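Side-chain contacts in TIR-NB-LRR type resistance protein RPV1 (Vitis rotundifolia, PDB 5KU7), which is a plant disease-resistance protein of the TIR-NB-LRR class, represented here by its TIR domain, a flavodoxin-like fold of a parallel sheet flanked by helices: residues A[117-122]-A[128-133]; A[146-151]-A[155-160]; A[43-48]-A[52-57]; A[107-112]-A[140-145]; A[10-15]-A[26-31]. All blocks are in the same frame, centred on the assembly; numbering follows the deposited sequence.

In the fold
Followed from the N terminus, the chain closes its first loop at contact 5, where strand 8-14 meets helix 23-33. Contact 3 comes next, joining the loop after strand 38-39 to the start of helix 52-59, and it touches contact 5 through Phe11. Contact 4 then spans the longest gap, from helix 105-110 to the end of helix 130-141, and contact 1, between helices 113-122 and 130-141, falls within that span; the two touch where Phe119 meets Gln111. Contact 2 follows in series, setting helix 154-175 against edge strand 146-148. Its Ile158 packs on contact 5, so helix 154-175, the last of the chain, lies against helix 23-33.

Contact 1 of 5, residues A[117-122]-A[128-133]; sequences EAFAGY and DKIPRW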
# COMPACT_ATOMS: atom_id res chain seq x y z
N GLU A 117 23.38 3.14 10.69
CA GLU A 117 24.21 3.08 9.49
C GLU A 117 24.22 4.41 8.78
O GLU A 117 25.25 4.83 8.26
CB GLU A 117 23.72 1.99 8.55
CG GLU A 117 23.83 0.58 9.10
CD GLU A 117 23.04 -0.42 8.28
OE1 GLU A 117 22.60 -0.06 7.16
OE2 GLU A 117 22.85 -1.57 8.74
N ALA A 118 23.07 5.07 8.78
CA ALA A 118 22.93 6.39 8.17
C ALA A 118 23.97 7.33 8.72
O ALA A 118 24.77 7.92 7.98
CB ALA A 118 21.52 6.93 8.40
N PHE A 119 23.97 7.47 10.04
CA PHE A 119 24.88 8.36 10.73
C PHE A 119 26.34 8.05 10.54
O PHE A 119 27.18 8.96 10.59
CB PHE A 119 24.55 8.38 12.22
CG PHE A 119 23.37 9.22 12.53
CD1 PHE A 119 22.09 8.75 12.32
CD2 PHE A 119 23.54 10.52 12.98
CE1 PHE A 119 21.00 9.54 12.58
CE2 PHE A 119 22.45 11.31 13.24
CZ PHE A 119 21.18 10.82 13.05
N ALA A 120 26.67 6.78 10.34
CA ALA A 120 28.06 6.43 10.05
C ALA A 120 28.53 7.22 8.83
O ALA A 120 29.60 7.83 8.87
CB ALA A 120 28.20 4.94 9.81
N GLY A 121 27.70 7.27 7.79
CA GLY A 121 28.05 7.98 6.57
C GLY A 121 28.11 9.49 6.73
O GLY A 121 28.78 10.17 5.95
N TYR A 122 27.45 10.02 7.75
CA TYR A 122 27.44 11.47 7.97
C TYR A 122 28.70 11.96 8.67
O TYR A 122 29.04 13.14 8.59
CB TYR A 122 26.20 11.87 8.78
CG TYR A 122 24.92 11.70 8.01
CD1 TYR A 122 24.88 11.90 6.64
CD2 TYR A 122 23.75 11.31 8.65
CE1 TYR A 122 23.71 11.74 5.92
CE2 TYR A 122 22.57 11.13 7.93
CZ TYR A 122 22.56 11.36 6.57
OH TYR A 122 21.40 11.19 5.85
N ASP A 128 28.94 18.16 11.93
CA ASP A 128 28.43 19.25 12.75
C ASP A 128 26.91 19.29 12.87
O ASP A 128 26.38 19.85 13.81
CB ASP A 128 28.95 20.59 12.20
CG ASP A 128 28.90 20.65 10.69
OD1 ASP A 128 27.97 21.29 10.14
OD2 ASP A 128 29.80 20.06 10.04
N LYS A 129 26.21 18.69 11.91
CA LYS A 129 24.75 18.68 11.93
C LYS A 129 24.19 17.49 12.71
O LYS A 129 23.04 17.51 13.12
CB LYS A 129 24.21 18.68 10.50
CG LYS A 129 24.57 19.93 9.72
CD LYS A 129 23.90 19.97 8.36
CE LYS A 129 22.38 19.95 8.47
NZ LYS A 129 21.76 19.97 7.11
N ILE A 130 25.02 16.47 12.90
CA ILE A 130 24.62 15.21 13.55
C ILE A 130 23.91 15.34 14.91
O ILE A 130 22.91 14.65 15.15
CB ILE A 130 25.84 14.30 13.73
CG1 ILE A 130 26.24 13.69 12.38
CG2 ILE A 130 25.56 13.22 14.78
CD1 ILE A 130 27.39 12.71 12.46
N PRO A 131 24.42 16.19 15.81
CA PRO A 131 23.79 16.39 17.12
C PRO A 131 22.29 16.79 17.09
O PRO A 131 21.49 16.13 17.76
CB PRO A 131 24.63 17.52 17.73
CG PRO A 131 25.97 17.33 17.13
CD PRO A 131 25.70 16.90 15.71
N ARG A 132 21.93 17.84 16.35
CA ARG A 132 20.53 18.27 16.28
C ARG A 132 19.67 17.23 15.54
O ARG A 132 18.45 17.13 15.77
CB ARG A 132 20.43 19.64 15.62
CG ARG A 132 20.98 20.74 16.53
CD ARG A 132 20.57 22.14 16.11
NE ARG A 132 19.13 22.31 16.23
CZ ARG A 132 18.52 23.49 16.28
NH1 ARG A 132 19.23 24.61 16.27
NH2 ARG A 132 17.20 23.54 16.38
N TRP A 133 20.31 16.48 14.65
CA TRP A 133 19.66 15.40 13.92
C TRP A 133 19.32 14.28 14.90
O TRP A 133 18.19 13.80 14.94
CB TRP A 133 20.55 14.88 12.80
CG TRP A 133 20.52 15.67 11.53
CD1 TRP A 133 19.61 16.62 11.17
CD2 TRP A 133 21.45 15.57 10.44
NE1 TRP A 133 19.92 17.13 9.93
CE2 TRP A 133 21.04 16.50 9.46
CE3 TRP A 133 22.58 14.79 10.20
CZ2 TRP A 133 21.73 16.66 8.25
CZ3 TRP A 133 23.27 14.96 8.99
CH2 TRP A 133 22.84 15.88 8.04
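Tyr122 and Trp133 meet as a T-shaped pair, the edge of the indole directed at a face of the phenol ring. The planes are 53° apart and the centroids of the two six-membered rings lie 4.9 Å from each other. Trp133 CZ3 does the touching, 3.7 Å from Tyr122 CD2 and set toward the rim of that face; the opposite face carries Ala118 O. Beside this pair, Ile130 divides its branches between two aromatics. Its CG2 reaches the edge of the Phe119 ring, 3.8 Å from CD2, whereas its CD1 lies 4.0 Å from Tyr122 CB. With CG1 anti to the carbonyl carbon (chi1 -75°) and CG2 anti to the backbone N, CG2 is directed to Phe119 and the CG1-CD1 arm to Tyr122. The polar ends are satisfied outside the pair: Tyr122 OH by the backbone oxygen of Ala73, Trp133 NE1 by Asp80. Leu79 touches both rings, so helices 76-91, 113-122 and 130-141 of the TIR fold join in one buried aromatic cluster.

Contact 2 of 5, residues A[146-151]-A[155-160]; sequences WHLLDD and SNQIKE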
# COMPACT_ATOMS: atom_id res chain seq x y z
N TRP A 146 2.35 5.11 16.35
CA TRP A 146 1.96 3.78 15.96
C TRP A 146 3.16 3.03 15.41
O TRP A 146 3.84 3.51 14.51
CB TRP A 146 0.86 3.83 14.90
CG TRP A 146 -0.32 4.67 15.26
CD1 TRP A 146 -1.51 4.23 15.77
CD2 TRP A 146 -0.42 6.10 15.18
NE1 TRP A 146 -2.35 5.30 15.99
CE2 TRP A 146 -1.70 6.46 15.65
CE3 TRP A 146 0.45 7.11 14.76
CZ2 TRP A 146 -2.14 7.78 15.71
CZ3 TRP A 146 0.01 8.43 14.81
CH2 TRP A 146 -1.27 8.75 15.29
N HIS A 147 3.42 1.86 15.97
CA HIS A 147 4.40 0.95 15.41
C HIS A 147 3.67 -0.05 14.48
O HIS A 147 2.84 -0.84 14.92
CB HIS A 147 5.15 0.22 16.51
CG HIS A 147 6.23 -0.69 16.01
ND1 HIS A 147 6.77 -1.70 16.78
CD2 HIS A 147 6.87 -0.74 14.82
CE1 HIS A 147 7.69 -2.34 16.08
NE2 HIS A 147 7.77 -1.78 14.88
N LEU A 148 3.97 -0.01 13.19
CA LEU A 148 3.28 -0.86 12.22
C LEU A 148 4.19 -1.98 11.76
O LEU A 148 5.31 -1.73 11.31
CB LEU A 148 2.84 -0.06 10.99
CG LEU A 148 1.51 0.70 11.03
CD1 LEU A 148 1.42 1.58 12.25
CD2 LEU A 148 1.33 1.51 9.77
N LEU A 149 3.68 -3.20 11.87
CA LEU A 149 4.36 -4.37 11.36
C LEU A 149 3.73 -4.81 10.06
O LEU A 149 2.66 -4.32 9.66
CB LEU A 149 4.30 -5.51 12.36
CG LEU A 149 4.56 -5.11 13.81
CD1 LEU A 149 4.18 -6.24 14.76
CD2 LEU A 149 6.02 -4.69 13.99
N ASP A 150 4.39 -5.74 9.39
CA ASP A 150 3.78 -6.35 8.23
C ASP A 150 3.02 -7.56 8.76
O ASP A 150 3.00 -7.81 9.97
CB ASP A 150 4.84 -6.69 7.18
CG ASP A 150 5.86 -7.66 7.68
OD1 ASP A 150 5.90 -7.92 8.90
OD2 ASP A 150 6.66 -8.15 6.86
N ASP A 151 2.35 -8.29 7.88
CA ASP A 151 1.54 -9.41 8.35
C ASP A 151 0.28 -8.89 9.04
O ASP A 151 -0.36 -9.59 9.83
CB ASP A 151 2.32 -10.34 9.29
CG ASP A 151 3.54 -10.94 8.63
OD1 ASP A 151 3.56 -11.00 7.38
OD2 ASP A 151 4.47 -11.38 9.35
N SER A 155 -4.70 -1.41 5.23
CA SER A 155 -5.76 -0.40 5.17
C SER A 155 -6.38 -0.18 6.56
O SER A 155 -6.85 0.92 6.88
CB SER A 155 -6.84 -0.77 4.16
OG SER A 155 -7.65 -1.81 4.66
N ASN A 156 -6.37 -1.21 7.38
CA ASN A 156 -6.90 -1.08 8.73
C ASN A 156 -5.96 -0.33 9.64
O ASN A 156 -6.40 0.40 10.50
CB ASN A 156 -7.19 -2.45 9.32
CG ASN A 156 -8.60 -2.87 9.06
OD1 ASN A 156 -8.85 -3.59 8.10
ND2 ASN A 156 -9.53 -2.39 9.88
N GLN A 157 -4.67 -0.58 9.45
CA GLN A 157 -3.63 0.20 10.11
C GLN A 157 -3.82 1.66 9.80
O GLN A 157 -3.78 2.49 10.68
CB GLN A 157 -2.24 -0.25 9.66
CG GLN A 157 -1.81 -1.61 10.24
CD GLN A 157 -0.51 -2.07 9.62
OE1 GLN A 157 -0.28 -1.89 8.42
NE2 GLN A 157 0.38 -2.62 10.44
N ILE A 158 -4.06 1.95 8.53
CA ILE A 158 -4.25 3.32 8.08
C ILE A 158 -5.55 3.94 8.59
O ILE A 158 -5.57 5.11 8.96
CB ILE A 158 -4.23 3.40 6.54
CG1 ILE A 158 -2.81 3.19 6.02
CG2 ILE A 158 -4.80 4.74 6.08
CD1 ILE A 158 -2.63 3.59 4.58
N LYS A 159 -6.63 3.18 8.57
CA LYS A 159 -7.90 3.68 9.07
C LYS A 159 -7.77 4.05 10.55
O LYS A 159 -8.29 5.08 11.01
CB LYS A 159 -9.02 2.65 8.88
CG LYS A 159 -10.38 3.08 9.44
CD LYS A 159 -11.45 1.98 9.27
CE LYS A 159 -11.22 0.81 10.24
NZ LYS A 159 -12.37 -0.15 10.28
N GLU A 160 -7.06 3.22 11.29
CA GLU A 160 -6.88 3.44 12.71
C GLU A 160 -6.08 4.74 12.97
O GLU A 160 -6.47 5.58 13.77
CB GLU A 160 -6.20 2.23 13.33
CG GLU A 160 -5.63 2.48 14.69
CD GLU A 160 -5.06 1.23 15.30
OE1 GLU A 160 -5.23 0.14 14.69
OE2 GLU A 160 -4.45 1.34 16.38
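Strand 146-148 and the loop after it run beside the first turns of helix 154-175, the backbones coming nearest at Leu148 and Gln157, whose CA atoms are 7.3 Å apart. Gln157 does most of the bridging. Its CG stands anti to the carbonyl carbon (chi1 -73°) and the chain is extended beyond it, which carries the amide across to the backbone of the other segment. There NE2 donates to Leu149 O over 2.9 Å, with an N-H...O angle of 152°; the donor sits in the carbonyl plane, on a lone pair of the oxygen, and the acceptor is tilted slightly from the plane of the amide. The same amide lies against Leu148, whose CG is 3.6 Å from Gln157 NE2, while its CD2 packs at 4.0 Å from Gln157 CB. The fold places these residues at the border of the domain: 146-148 is an outermost strand of the parallel TIR sheet within this chain, hydrogen-bonded to strand 95-101, and the helix that follows it covers one side. Farther along, the carboxylate of Glu160 stands at the edge of the Trp146 indole, OE2 being 4.2 Å from CD1 and the two planes 82° apart. Leu148 also packs on Phe23 and Ile161, whereas Ser155 OG is hydrogen-bonded to Asp25 of the second subunit.

Contact 3 of 5, residues A[43-48]-A[52-57]; sequences RLRRGE and PELLKA
Arg45 NH2 is held by two carboxylates, Glu53 of the facing helix and Asp41 just upstream in the loop. Its bond to Glu53 OE2 is 3.1 Å long and nearly straight, at 161°. The oxygen lies in the guanidinium plane, whereas the nitrogen meets it from above the carboxylate; the two flat groups are 89° apart. A second, weak bond of 3.4 Å joins Arg45 NH1 to Glu53 OE1, so both terminal nitrogens of the arginine engage one acid. Glu53 reaches them with CG anti to its own backbone N (chi1 165°) and an extended chain. Leu54 CG lies over one face of the guanidinium, 4.0 Å from Arg45 NE. The two acids together probably offset the arginine's charge and hold the orientation of its flat group. The salt bridge thus ties the irregular loop after strand 38-39 to the first turn of helix 52-59, within a strand-to-helix connection of the parallel TIR sheet.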
# COMPACT_ATOMS: atom_id res chain seq x y z
N ARG A 43 6.82 17.57 -5.77
CA ARG A 43 7.56 18.39 -6.73
C ARG A 43 8.96 17.85 -6.95
O ARG A 43 9.55 17.22 -6.08
CB ARG A 43 7.65 19.86 -6.27
CG ARG A 43 6.33 20.50 -5.89
CD ARG A 43 5.36 20.49 -7.06
NE ARG A 43 4.49 21.66 -7.08
CZ ARG A 43 3.18 21.63 -6.86
NH1 ARG A 43 2.58 20.47 -6.60
NH2 ARG A 43 2.47 22.75 -6.91
N LEU A 44 9.49 18.13 -8.13
CA LEU A 44 10.89 17.86 -8.42
C LEU A 44 11.73 18.89 -7.69
O LEU A 44 11.49 20.10 -7.78
CB LEU A 44 11.16 17.92 -9.93
CG LEU A 44 12.63 17.83 -10.28
CD1 LEU A 44 13.13 16.43 -10.02
CD2 LEU A 44 12.90 18.26 -11.73
N ARG A 45 12.73 18.41 -6.97
CA ARG A 45 13.57 19.31 -6.21
C ARG A 45 15.01 18.89 -6.37
O ARG A 45 15.32 17.70 -6.44
CB ARG A 45 13.17 19.33 -4.74
CG ARG A 45 11.69 19.54 -4.52
CD ARG A 45 11.44 20.20 -3.19
NE ARG A 45 10.01 20.31 -2.91
CZ ARG A 45 9.28 21.39 -3.12
NH1 ARG A 45 9.83 22.50 -3.61
NH2 ARG A 45 7.99 21.35 -2.82
N ARG A 46 15.90 19.87 -6.43
CA ARG A 46 17.31 19.57 -6.47
C ARG A 46 18.03 20.59 -5.60
O ARG A 46 17.40 21.42 -4.95
CB ARG A 46 17.81 19.53 -7.92
CG ARG A 46 18.22 20.84 -8.57
CD ARG A 46 18.73 20.59 -10.01
NE ARG A 46 19.27 21.78 -10.66
CZ ARG A 46 19.68 21.83 -11.93
NH1 ARG A 46 19.59 20.75 -12.70
NH2 ARG A 46 20.16 22.96 -12.44
N GLY A 47 19.35 20.49 -5.55
CA GLY A 47 20.13 21.37 -4.70
C GLY A 47 20.41 20.71 -3.36
O GLY A 47 19.59 19.94 -2.87
N GLU A 48 21.55 21.05 -2.77
CA GLU A 48 22.02 20.41 -1.55
C GLU A 48 21.17 20.75 -0.33
O GLU A 48 21.00 19.93 0.56
CB GLU A 48 23.48 20.80 -1.29
CG GLU A 48 24.05 20.30 0.04
CD GLU A 48 25.54 20.53 0.16
OE1 GLU A 48 26.31 19.93 -0.62
OE2 GLU A 48 25.95 21.32 1.04
N PRO A 52 13.09 25.92 0.70
CA PRO A 52 12.39 26.87 1.57
C PRO A 52 10.88 26.66 1.56
O PRO A 52 10.26 26.88 2.59
CB PRO A 52 12.76 28.24 0.98
CG PRO A 52 14.06 28.01 0.31
CD PRO A 52 13.99 26.61 -0.24
N GLU A 53 10.32 26.29 0.42
CA GLU A 53 8.88 26.00 0.32
C GLU A 53 8.47 24.92 1.33
O GLU A 53 7.35 24.95 1.87
CB GLU A 53 8.51 25.57 -1.11
CG GLU A 53 7.13 24.90 -1.23
CD GLU A 53 6.78 24.40 -2.64
OE1 GLU A 53 7.43 24.84 -3.62
OE2 GLU A 53 5.83 23.58 -2.78
N LEU A 54 9.36 23.97 1.60
CA LEU A 54 9.06 22.88 2.52
C LEU A 54 9.06 23.32 3.98
O LEU A 54 8.18 22.94 4.77
CB LEU A 54 10.05 21.73 2.32
CG LEU A 54 9.92 20.85 1.06
CD1 LEU A 54 10.89 19.68 1.09
CD2 LEU A 54 8.49 20.34 0.88
N LEU A 55 10.06 24.13 4.35
CA LEU A 55 10.17 24.64 5.70
C LEU A 55 8.98 25.56 5.98
O LEU A 55 8.44 25.57 7.08
CB LEU A 55 11.49 25.39 5.92
CG LEU A 55 12.81 24.59 5.82
CD1 LEU A 55 14.01 25.47 6.16
CD2 LEU A 55 12.80 23.34 6.67
N LYS A 56 8.60 26.35 4.98
CA LYS A 56 7.43 27.21 5.10
C LYS A 56 6.18 26.35 5.30
O LYS A 56 5.31 26.65 6.10
CB LYS A 56 7.28 28.10 3.86
CG LYS A 56 6.35 29.29 4.04
CD LYS A 56 6.44 30.23 2.85
CE LYS A 56 5.51 31.42 3.00
NZ LYS A 56 4.08 31.02 2.96
N ALA A 57 6.11 25.26 4.54
CA ALA A 57 4.96 24.38 4.57
C ALA A 57 4.74 23.77 5.96
O ALA A 57 3.61 23.73 6.47
CB ALA A 57 5.13 23.28 3.54

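Contact 4 of 5, residues A[107-112]-A[140-145]; sequences HVRKQE and AANLSG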
# COMPACT_ATOMS: atom_id res chain seq x y z
N HIS A 107 15.11 1.78 17.37
CA HIS A 107 16.16 2.02 16.37
C HIS A 107 16.18 3.50 15.99
O HIS A 107 17.24 4.11 15.84
CB HIS A 107 15.95 1.18 15.10
CG HIS A 107 16.22 -0.29 15.30
ND1 HIS A 107 16.21 -1.19 14.25
CD2 HIS A 107 16.50 -1.00 16.41
CE1 HIS A 107 16.48 -2.40 14.72
NE2 HIS A 107 16.66 -2.31 16.02
N VAL A 108 14.99 4.08 15.86
CA VAL A 108 14.89 5.50 15.57
C VAL A 108 15.36 6.31 16.75
O VAL A 108 16.18 7.20 16.60
CB VAL A 108 13.45 5.93 15.23
CG1 VAL A 108 13.41 7.42 14.91
CG2 VAL A 108 12.93 5.11 14.08
N ARG A 109 14.85 5.95 17.92
CA ARG A 109 15.11 6.70 19.15
C ARG A 109 16.59 6.71 19.46
O ARG A 109 17.14 7.72 19.92
CB ARG A 109 14.31 6.09 20.31
CG ARG A 109 14.24 6.95 21.57
CD ARG A 109 13.28 6.34 22.61
NE ARG A 109 13.70 5.01 23.06
CZ ARG A 109 13.10 3.88 22.70
NH1 ARG A 109 12.04 3.89 21.90
NH2 ARG A 109 13.57 2.72 23.16
N LYS A 110 17.24 5.58 19.20
CA LYS A 110 18.63 5.40 19.59
C LYS A 110 19.58 5.39 18.39
O LYS A 110 20.78 5.26 18.56
CB LYS A 110 18.79 4.11 20.40
CG LYS A 110 17.95 4.09 21.69
CD LYS A 110 18.27 2.92 22.62
CE LYS A 110 17.94 1.55 22.06
NZ LYS A 110 18.35 0.50 23.06
N GLN A 111 19.02 5.52 17.18
CA GLN A 111 19.82 5.45 15.96
C GLN A 111 20.60 4.16 15.88
O GLN A 111 21.82 4.18 15.72
CB GLN A 111 20.77 6.64 15.87
CG GLN A 111 20.07 7.95 15.67
CD GLN A 111 19.87 8.67 16.99
OE1 GLN A 111 20.83 9.05 17.63
NE2 GLN A 111 18.61 8.85 17.39
N GLU A 112 19.89 3.04 16.02
CA GLU A 112 20.46 1.71 15.82
C GLU A 112 19.95 1.14 14.50
O GLU A 112 19.19 1.80 13.79
CB GLU A 112 20.12 0.78 16.98
CG GLU A 112 20.77 1.22 18.30
CD GLU A 112 20.26 0.45 19.52
OE1 GLU A 112 19.33 -0.38 19.38
OE2 GLU A 112 20.82 0.67 20.62
N ALA A 140 11.36 12.89 18.54
CA ALA A 140 10.22 12.50 17.72
C ALA A 140 9.75 11.08 18.07
O ALA A 140 8.55 10.82 18.11
CB ALA A 140 10.57 12.59 16.27
N ALA A 141 10.70 10.18 18.33
CA ALA A 141 10.38 8.78 18.57
C ALA A 141 9.79 8.54 19.96
O ALA A 141 9.27 7.47 20.25
CB ALA A 141 11.62 7.92 18.37
N ASN A 142 9.89 9.55 20.83
CA ASN A 142 9.31 9.43 22.17
C ASN A 142 7.92 10.02 22.23
O ASN A 142 7.28 9.98 23.27
CB ASN A 142 10.18 10.11 23.21
CG ASN A 142 11.18 9.17 23.83
OD1 ASN A 142 12.36 9.18 23.49
ND2 ASN A 142 10.71 8.35 24.76
N LEU A 143 7.44 10.54 21.11
CA LEU A 143 6.06 10.98 21.03
C LEU A 143 5.23 9.74 20.82
O LEU A 143 5.68 8.79 20.19
CB LEU A 143 5.88 11.96 19.88
CG LEU A 143 6.79 13.19 19.94
CD1 LEU A 143 6.61 14.03 18.69
CD2 LEU A 143 6.46 14.00 21.18
N SER A 144 4.01 9.72 21.35
CA SER A 144 3.19 8.52 21.22
C SER A 144 2.74 8.38 19.77
O SER A 144 2.19 9.31 19.18
CB SER A 144 1.98 8.55 22.15
OG SER A 144 1.02 9.50 21.74
N GLY A 145 3.00 7.22 19.18
CA GLY A 145 2.58 7.01 17.81
C GLY A 145 2.09 5.60 17.56
O GLY A 145 1.48 4.98 18.42
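A Schellman motif ends helix 105-110 of the TIR fold, and just before it Val108 and Arg109 pack on Ala141, at the C-terminal end of helix 130-141; Val108 and Ala141 both also reach Phe100 of strand 95-101. Gln111 takes the C-prime place with positive phi: Glu112 N bonds to His107 O at 2.9 Å, and Gln111 N makes a weak bond to Val108 O. The glutamine side chain turns back on the same turn, NE2 donating to Val108 O over 3.0 Å, so that this carbonyl receives both the backbone N-H and the amide of one residue. Thr138 and Arg134 of the partner helix are further hydrogen-bonding partners of that amide, NE2 meeting the first and OE1 the second.

Across the interface the backbones are close, the CA atoms of Arg109 and Ala141 being 5.2 Å apart. The Ala141 methyl sits between two neighbours on the helix. Its CB is 3.8 Å from both CA and CB of Arg109, and 3.9 Å from Val108 CG1. That valine branch stands anti to the backbone N (chi1 -179°), beside the carbonyl carbon. Arg109 continues past Ala141 with CG likewise anti to N and a bend farther out, and its chain crosses that of Asn142 at about a right angle. At its backbone end, Arg109 O is hydrogen-bonded to Thr138 OG1 of the partner helix.

Contact 5 of 5, residues A[10-15]-A[26-31]; sequences VFLSFR and HLYSAL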
# COMPACT_ATOMS: atom_id res chain seq x y z
N VAL A 10 -2.08 18.81 8.14
CA VAL A 10 -0.99 17.86 8.28
C VAL A 10 0.10 18.05 7.23
O VAL A 10 -0.17 18.18 6.03
CB VAL A 10 -1.51 16.41 8.19
CG1 VAL A 10 -0.34 15.44 8.03
CG2 VAL A 10 -2.34 16.08 9.41
N PHE A 11 1.34 18.08 7.70
CA PHE A 11 2.50 17.97 6.82
C PHE A 11 3.00 16.53 6.89
O PHE A 11 3.30 16.02 7.98
CB PHE A 11 3.61 18.97 7.22
CG PHE A 11 4.86 18.85 6.39
CD1 PHE A 11 5.86 17.97 6.74
CD2 PHE A 11 5.03 19.63 5.24
CE1 PHE A 11 7.02 17.85 5.97
CE2 PHE A 11 6.19 19.52 4.48
CZ PHE A 11 7.18 18.63 4.84
N LEU A 12 3.04 15.87 5.74
CA LEU A 12 3.52 14.50 5.62
C LEU A 12 5.02 14.40 5.39
O LEU A 12 5.48 14.68 4.29
CB LEU A 12 2.82 13.79 4.46
CG LEU A 12 1.78 12.78 4.83
CD1 LEU A 12 1.22 12.15 3.56
CD2 LEU A 12 2.48 11.76 5.73
N SER A 13 5.77 13.97 6.40
CA SER A 13 7.20 13.74 6.22
C SER A 13 7.49 12.25 6.03
O SER A 13 7.10 11.42 6.84
CB SER A 13 7.97 14.30 7.42
OG SER A 13 9.34 13.97 7.37
N PHE A 14 8.18 11.93 4.95
CA PHE A 14 8.42 10.55 4.57
C PHE A 14 9.69 10.46 3.74
O PHE A 14 10.17 11.46 3.20
CB PHE A 14 7.23 10.00 3.77
CG PHE A 14 6.98 10.75 2.46
CD1 PHE A 14 6.39 12.01 2.47
CD2 PHE A 14 7.36 10.21 1.25
CE1 PHE A 14 6.17 12.70 1.29
CE2 PHE A 14 7.16 10.90 0.05
CZ PHE A 14 6.55 12.14 0.07
N ARG A 15 10.24 9.26 3.64
CA ARG A 15 11.36 8.97 2.77
C ARG A 15 10.80 8.47 1.46
O ARG A 15 10.24 7.37 1.42
CB ARG A 15 12.24 7.91 3.40
CG ARG A 15 13.48 7.46 2.62
CD ARG A 15 14.64 8.45 2.72
NE ARG A 15 15.76 8.03 1.87
CZ ARG A 15 15.91 8.45 0.64
NH1 ARG A 15 15.03 9.30 0.16
NH2 ARG A 15 16.93 8.04 -0.10
N HIS A 26 -1.23 5.95 0.20
CA HIS A 26 -2.50 5.43 0.76
C HIS A 26 -2.88 6.21 2.03
O HIS A 26 -4.06 6.52 2.27
CB HIS A 26 -2.42 3.92 1.07
CG HIS A 26 -2.24 3.06 -0.15
ND1 HIS A 26 -3.14 3.06 -1.20
CD2 HIS A 26 -1.26 2.19 -0.49
CE1 HIS A 26 -2.72 2.22 -2.13
NE2 HIS A 26 -1.58 1.69 -1.73
N LEU A 27 -1.88 6.55 2.85
CA LEU A 27 -2.11 7.38 4.04
C LEU A 27 -2.61 8.77 3.66
O LEU A 27 -3.58 9.31 4.23
CB LEU A 27 -0.81 7.50 4.87
CG LEU A 27 -0.88 8.37 6.13
CD1 LEU A 27 -1.84 7.77 7.14
CD2 LEU A 27 0.50 8.49 6.76
N TYR A 28 -1.91 9.35 2.70
CA TYR A 28 -2.24 10.66 2.17
C TYR A 28 -3.67 10.71 1.69
O TYR A 28 -4.42 11.63 1.99
CB TYR A 28 -1.27 11.00 1.03
CG TYR A 28 -1.62 12.26 0.28
CD1 TYR A 28 -1.56 13.50 0.92
CD2 TYR A 28 -2.04 12.21 -1.04
CE1 TYR A 28 -1.88 14.67 0.25
CE2 TYR A 28 -2.36 13.40 -1.73
CZ TYR A 28 -2.28 14.62 -1.07
OH TYR A 28 -2.59 15.80 -1.71
N SER A 29 -4.04 9.71 0.91
CA SER A 29 -5.38 9.67 0.36
C SER A 29 -6.41 9.48 1.48
O SER A 29 -7.45 10.13 1.48
CB SER A 29 -5.49 8.55 -0.67
OG SER A 29 -6.81 8.45 -1.18
N ALA A 30 -6.09 8.62 2.46
CA ALA A 30 -7.00 8.40 3.60
C ALA A 30 -7.22 9.68 4.39
O ALA A 30 -8.34 9.95 4.83
CB ALA A 30 -6.46 7.30 4.50
N LEU A 31 -6.16 10.46 4.59
CA LEU A 31 -6.28 11.72 5.34
C LEU A 31 -7.24 12.67 4.63
O LEU A 31 -8.09 13.30 5.26
CB LEU A 31 -4.92 12.39 5.53
CG LEU A 31 -3.95 11.62 6.43
CD1 LEU A 31 -2.55 12.16 6.21
CD2 LEU A 31 -4.35 11.74 7.92
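The beta-alpha unit that opens the flavodoxin-like TIR fold is packed here, Leu12 of strand 8-14 in the parallel sheet meeting Leu27 and Tyr28 of helix 23-33, which returns across it. The two short axes are almost antiparallel, at 173°, and come within 10.6 Å, a separation filled by apolar side chains. Leu12 carries most of the join, its two methyls parting to different helix residues. CD1 meets the base of Tyr28, 3.7 Å from its CB, and approaches the ring obliquely; CD2 turns instead to Leu27, whose own CD2 is 4.0 Å away. Leu27 extends that methyl with CG anti to the backbone N (chi1 179°), which directs it to the Leu12 methyl.

Thr38 of the neighbouring strand 38-39 is touched by Val10, Leu12, Tyr28 and Leu31 alike, while Thr162 of helix 154-175 adjoins Leu27 and Leu31, so the contact is enclosed within the domain. Tyr28 has a cation-pi partner in Arg40. Beyond the packed region, Arg15 at the end of the strand segment lines the malonic acid pocket, and His26 stacks on His26 of the second subunit.

One helical turn on from Leu27 the pairing with the strand is looser, with Val10 CG1 4.4 Å from Leu31 CD1.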